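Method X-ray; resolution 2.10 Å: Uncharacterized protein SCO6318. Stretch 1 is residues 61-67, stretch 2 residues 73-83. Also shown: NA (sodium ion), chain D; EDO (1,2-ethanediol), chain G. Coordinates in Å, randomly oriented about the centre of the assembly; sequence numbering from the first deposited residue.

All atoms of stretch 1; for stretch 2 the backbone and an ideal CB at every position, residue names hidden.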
# COMPACT_ATOMS: atom_id res chain seq x y z
N VAL A 61 -4.57 -12.24 -6.40
CA VAL A 61 -4.44 -12.65 -7.81
C VAL A 61 -3.00 -12.25 -8.20
O VAL A 61 -2.28 -13.02 -8.85
CB VAL A 61 -5.47 -11.95 -8.73
CG1 VAL A 61 -5.20 -12.28 -10.20
CG2 VAL A 61 -6.96 -12.39 -8.33
N TYR A 62 -2.56 -11.08 -7.77
CA TYR A 62 -1.14 -10.77 -7.90
C TYR A 62 -0.73 -9.70 -6.92
O TYR A 62 -1.58 -9.03 -6.35
CB TYR A 62 -0.80 -10.35 -9.37
CG TYR A 62 -1.58 -9.20 -9.92
CD1 TYR A 62 -1.25 -7.88 -9.57
CD2 TYR A 62 -2.66 -9.41 -10.82
CE1 TYR A 62 -1.96 -6.79 -10.07
CE2 TYR A 62 -3.38 -8.33 -11.33
CZ TYR A 62 -3.03 -7.03 -10.96
OH TYR A 62 -3.74 -5.97 -11.47
N VAL A 63 0.59 -9.53 -6.75
CA VAL A 63 1.17 -8.57 -5.83
C VAL A 63 1.89 -7.52 -6.67
O VAL A 63 2.51 -7.86 -7.70
CB VAL A 63 2.20 -9.28 -4.83
CG1 VAL A 63 2.98 -8.23 -3.92
CG2 VAL A 63 1.47 -10.38 -4.00
N VAL A 64 1.78 -6.24 -6.27
CA VAL A 64 2.43 -5.17 -7.00
C VAL A 64 3.34 -4.44 -6.00
O VAL A 64 2.91 -4.10 -4.89
CB VAL A 64 1.43 -4.13 -7.67
CG1 VAL A 64 2.21 -3.07 -8.50
CG2 VAL A 64 0.39 -4.82 -8.60
N GLN A 65 4.59 -4.23 -6.39
CA GLN A 65 5.56 -3.48 -5.56
C GLN A 65 6.75 -3.11 -6.45
O GLN A 65 6.69 -3.38 -7.64
CB GLN A 65 6.01 -4.26 -4.30
CG GLN A 65 6.70 -5.58 -4.59
CD GLN A 65 6.93 -6.42 -3.35
OE1 GLN A 65 6.20 -6.34 -2.39
NE2 GLN A 65 7.95 -7.28 -3.39
N PHE A 66 7.79 -2.47 -5.90
CA PHE A 66 8.88 -1.94 -6.73
C PHE A 66 9.52 -2.99 -7.63
O PHE A 66 9.84 -2.68 -8.76
CB PHE A 66 9.94 -1.19 -5.89
CG PHE A 66 10.90 -2.09 -5.16
CD1 PHE A 66 12.22 -2.19 -5.60
CD2 PHE A 66 10.48 -2.83 -4.05
CE1 PHE A 66 13.14 -3.02 -4.93
CE2 PHE A 66 11.40 -3.66 -3.38
CZ PHE A 66 12.71 -3.77 -3.82
N ASP A 67 9.64 -4.23 -7.15
CA ASP A 67 10.33 -5.27 -7.92
C ASP A 67 9.35 -6.26 -8.61
O ASP A 67 9.78 -7.27 -9.11
CB ASP A 67 11.40 -5.97 -7.06
CG ASP A 67 10.75 -6.70 -5.86
OD1 ASP A 67 9.52 -6.60 -5.71
OD2 ASP A 67 11.44 -7.32 -5.08
N UNK A 73 -0.60 -4.44 -16.67
CA UNK A 73 -0.15 -3.07 -16.99
C UNK A 73 -1.01 -1.94 -16.44
O UNK A 73 -0.87 -0.80 -16.84
CB UNK A 73 -0.08 -2.91 -18.51
N UNK A 74 -1.91 -2.24 -15.52
CA UNK A 74 -2.88 -1.24 -15.07
C UNK A 74 -2.41 -0.44 -13.88
O UNK A 74 -3.07 0.53 -13.51
CB UNK A 74 -4.21 -1.92 -14.72
N UNK A 75 -1.30 -0.89 -13.28
CA UNK A 75 -0.67 -0.24 -12.13
C UNK A 75 0.82 0.07 -12.43
O UNK A 75 1.54 -0.77 -12.98
CB UNK A 75 -0.79 -1.13 -10.89
N UNK A 76 1.27 1.28 -12.12
CA UNK A 76 2.62 1.72 -12.46
C UNK A 76 3.20 2.36 -11.23
O UNK A 76 2.46 2.83 -10.36
CB UNK A 76 2.63 2.69 -13.65
N UNK A 77 4.53 2.36 -11.14
CA UNK A 77 5.28 3.12 -10.15
C UNK A 77 6.27 4.00 -10.91
O UNK A 77 7.24 3.48 -11.46
CB UNK A 77 5.99 2.20 -9.15
N UNK A 78 6.06 5.31 -10.91
CA UNK A 78 7.07 6.18 -11.54
C UNK A 78 8.29 6.44 -10.65
O UNK A 78 9.32 6.94 -11.12
CB UNK A 78 6.43 7.52 -11.92
N UNK A 79 8.18 6.14 -9.36
CA UNK A 79 9.34 6.24 -8.49
C UNK A 79 9.21 5.37 -7.28
O UNK A 79 8.07 5.02 -6.89
CB UNK A 79 9.56 7.69 -8.06
N UNK A 80 10.37 5.00 -6.72
CA UNK A 80 10.42 4.12 -5.57
C UNK A 80 11.75 4.28 -4.87
O UNK A 80 12.71 4.70 -5.46
CB UNK A 80 10.20 2.66 -5.98
N UNK A 81 11.83 3.92 -3.59
CA UNK A 81 13.08 4.15 -2.88
C UNK A 81 13.38 3.07 -1.90
O UNK A 81 12.49 2.58 -1.20
CB UNK A 81 13.05 5.50 -2.16
N UNK A 82 14.65 2.71 -1.79
CA UNK A 82 15.04 1.70 -0.80
C UNK A 82 15.70 2.33 0.40
O UNK A 82 16.21 1.63 1.27
CB UNK A 82 15.98 0.67 -1.42
N UNK A 83 15.61 3.66 0.50
CA UNK A 83 16.33 4.41 1.56
C UNK A 83 15.52 5.58 2.19
O UNK A 83 15.78 5.97 3.33
CB UNK A 83 17.63 4.97 0.97
NA NA D . 10.64 1.17 -1.62
C1 EDO G . 16.01 7.44 -3.27
O1 EDO G . 15.04 8.13 -2.43
C2 EDO G . 15.54 6.51 -4.41
O2 EDO G . 14.80 7.09 -5.52

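Position 73 has phi/psi of 73/13, and its ideal CB points away from stretch 1, with nothing of it within 5.5 Å. Positive phi by itself favours glycine, with asparagine a common second choice; the residue is Gly73.

At position 74 CA-to-CB runs sideways, and the ideal CB lies 5.2 Å from Tyr62 OH. A small or medium side chain, polar or apolar, could approach the phenol oxygen. The deposited Thr74, chi1 61° (p), brings OG1 to 3.8 Å from Tyr62 OH, too far for a hydrogen bond, so this is a contact between two polar atoms only.

Position 75 has extended angles (-125/133) and points toward stretch 1; its ideal CB is 4.3 Å from Val64 CG1. The valine methyl and the Tyr62 ring offer an apolar surface, and the CA of 75 is 7.8 Å from the CA of Val64, leaving room for side chains to meet between the backbones. Valine, isoleucine, leucine or methionine would suit. It is Ile75: its CG2 packs 3.8 Å from Val64 CG1, and its CD1 lies 4.0 Å from Val64 CG2 and also reaches the edge of the Tyr62 ring, near its plane, 4.3 Å from Tyr62 CE1.

Position 76, the next in the strand, points away, and stretch 1 places no constraint on it. Many residues, especially polar ones, would fit; Asn76 is found.

Position 77 turns toward stretch 1 again, but no atom of that stretch lies within 5.5 Å of the ideal CB. A contact therefore requires length: methionine, leucine or a long polar chain could bridge the gap to the backbone at Gln65 and Phe66. The residue is Met77, modelled as selenomethionine. With chi1 -61° (m) and chi2 -172° (t), it carries SE to 3.5 Å from both Gln65 C and Phe66 N, and to 4.4 Å from Phe66 CB.

The chain turns a corner at 78. Positions 78 and 79 are out of reach of stretch 1, which leaves their choice open; they are Ser78 and Arg79.

Position 80 points toward stretch 1, its ideal CB just 3.9 Å from Phe66 CB. A flat ring or a modest aliphatic group could lie against that methylene. His80 takes chi1 46° (p) and presents a ring face: Phe66 CB is 4.1 Å from the ring centroid, averaged over CG, ND1, CD2, CE1 and NE2, and 28° off the normal, a CH-pi contact.

Position 81 points away, so small polar residues are among many possibilities. Ser81 binds the sodium ion through its backbone, O to NA 2.4 Å, and its OG hydrogen-bonds O1 of the ethanediol at 2.9 Å.

Position 82 starts sideways with no close atom, but the Phe66 ring lies within range of a long chain such as arginine, lysine or glutamine. Arg82 folds its end nearer, placing NH2 3.7 Å from Phe66 CE1, which sits near the guanidinium plane.

Position 83 is out of reach and permissive; Thr83 donates its N to Ser81 OG at 3.0 Å.

Stretch 2 73-83: GTINMSRHSRT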
# COMPACT_ATOMS: atom_id res chain seq x y z
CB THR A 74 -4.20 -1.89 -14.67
OG1 THR A 74 -3.92 -2.79 -13.59
CG2 THR A 74 -4.78 -2.64 -15.86
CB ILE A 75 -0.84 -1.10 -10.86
CG1 ILE A 75 -2.33 -1.40 -10.67
CG2 ILE A 75 -0.26 -0.37 -9.63
CD1 ILE A 75 -2.67 -2.58 -9.74
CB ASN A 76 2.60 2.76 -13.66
CG ASN A 76 4.06 3.28 -14.08
OD1 ASN A 76 4.29 4.51 -14.14
ND2 ASN A 76 5.00 2.35 -14.40
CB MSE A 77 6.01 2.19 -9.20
CG MSE A 77 5.04 1.26 -8.40
SE MSE A 77 6.01 0.29 -7.05
CE MSE A 77 6.05 1.72 -5.68
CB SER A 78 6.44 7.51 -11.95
OG SER A 78 6.12 8.25 -10.77
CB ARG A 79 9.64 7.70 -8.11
CG ARG A 79 8.47 8.37 -7.35
CD ARG A 79 8.81 9.87 -7.10
NE ARG A 79 7.64 10.45 -6.45
CZ ARG A 79 6.54 10.85 -7.10
NH1 ARG A 79 6.48 10.78 -8.45
NH2 ARG A 79 5.51 11.34 -6.42
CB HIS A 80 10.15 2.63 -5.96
CG HIS A 80 10.92 2.19 -7.17
ND1 HIS A 80 12.28 1.90 -7.12
CD2 HIS A 80 10.56 2.10 -8.47
CE1 HIS A 80 12.70 1.63 -8.35
NE2 HIS A 80 11.67 1.73 -9.18
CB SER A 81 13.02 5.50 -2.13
OG SER A 81 14.17 5.63 -1.30
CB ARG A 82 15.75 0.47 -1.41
CG ARG A 82 17.17 0.61 -1.99
CD ARG A 82 17.60 -0.72 -2.75
NE ARG A 82 16.62 -0.96 -3.83
CZ ARG A 82 16.76 -0.49 -5.09
NH1 ARG A 82 17.88 0.17 -5.43
NH2 ARG A 82 15.78 -0.68 -6.00
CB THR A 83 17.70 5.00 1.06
OG1 THR A 83 17.46 6.01 0.07
CG2 THR A 83 18.63 3.91 0.48
O HOH W 1 11.98 0.26 -3.09
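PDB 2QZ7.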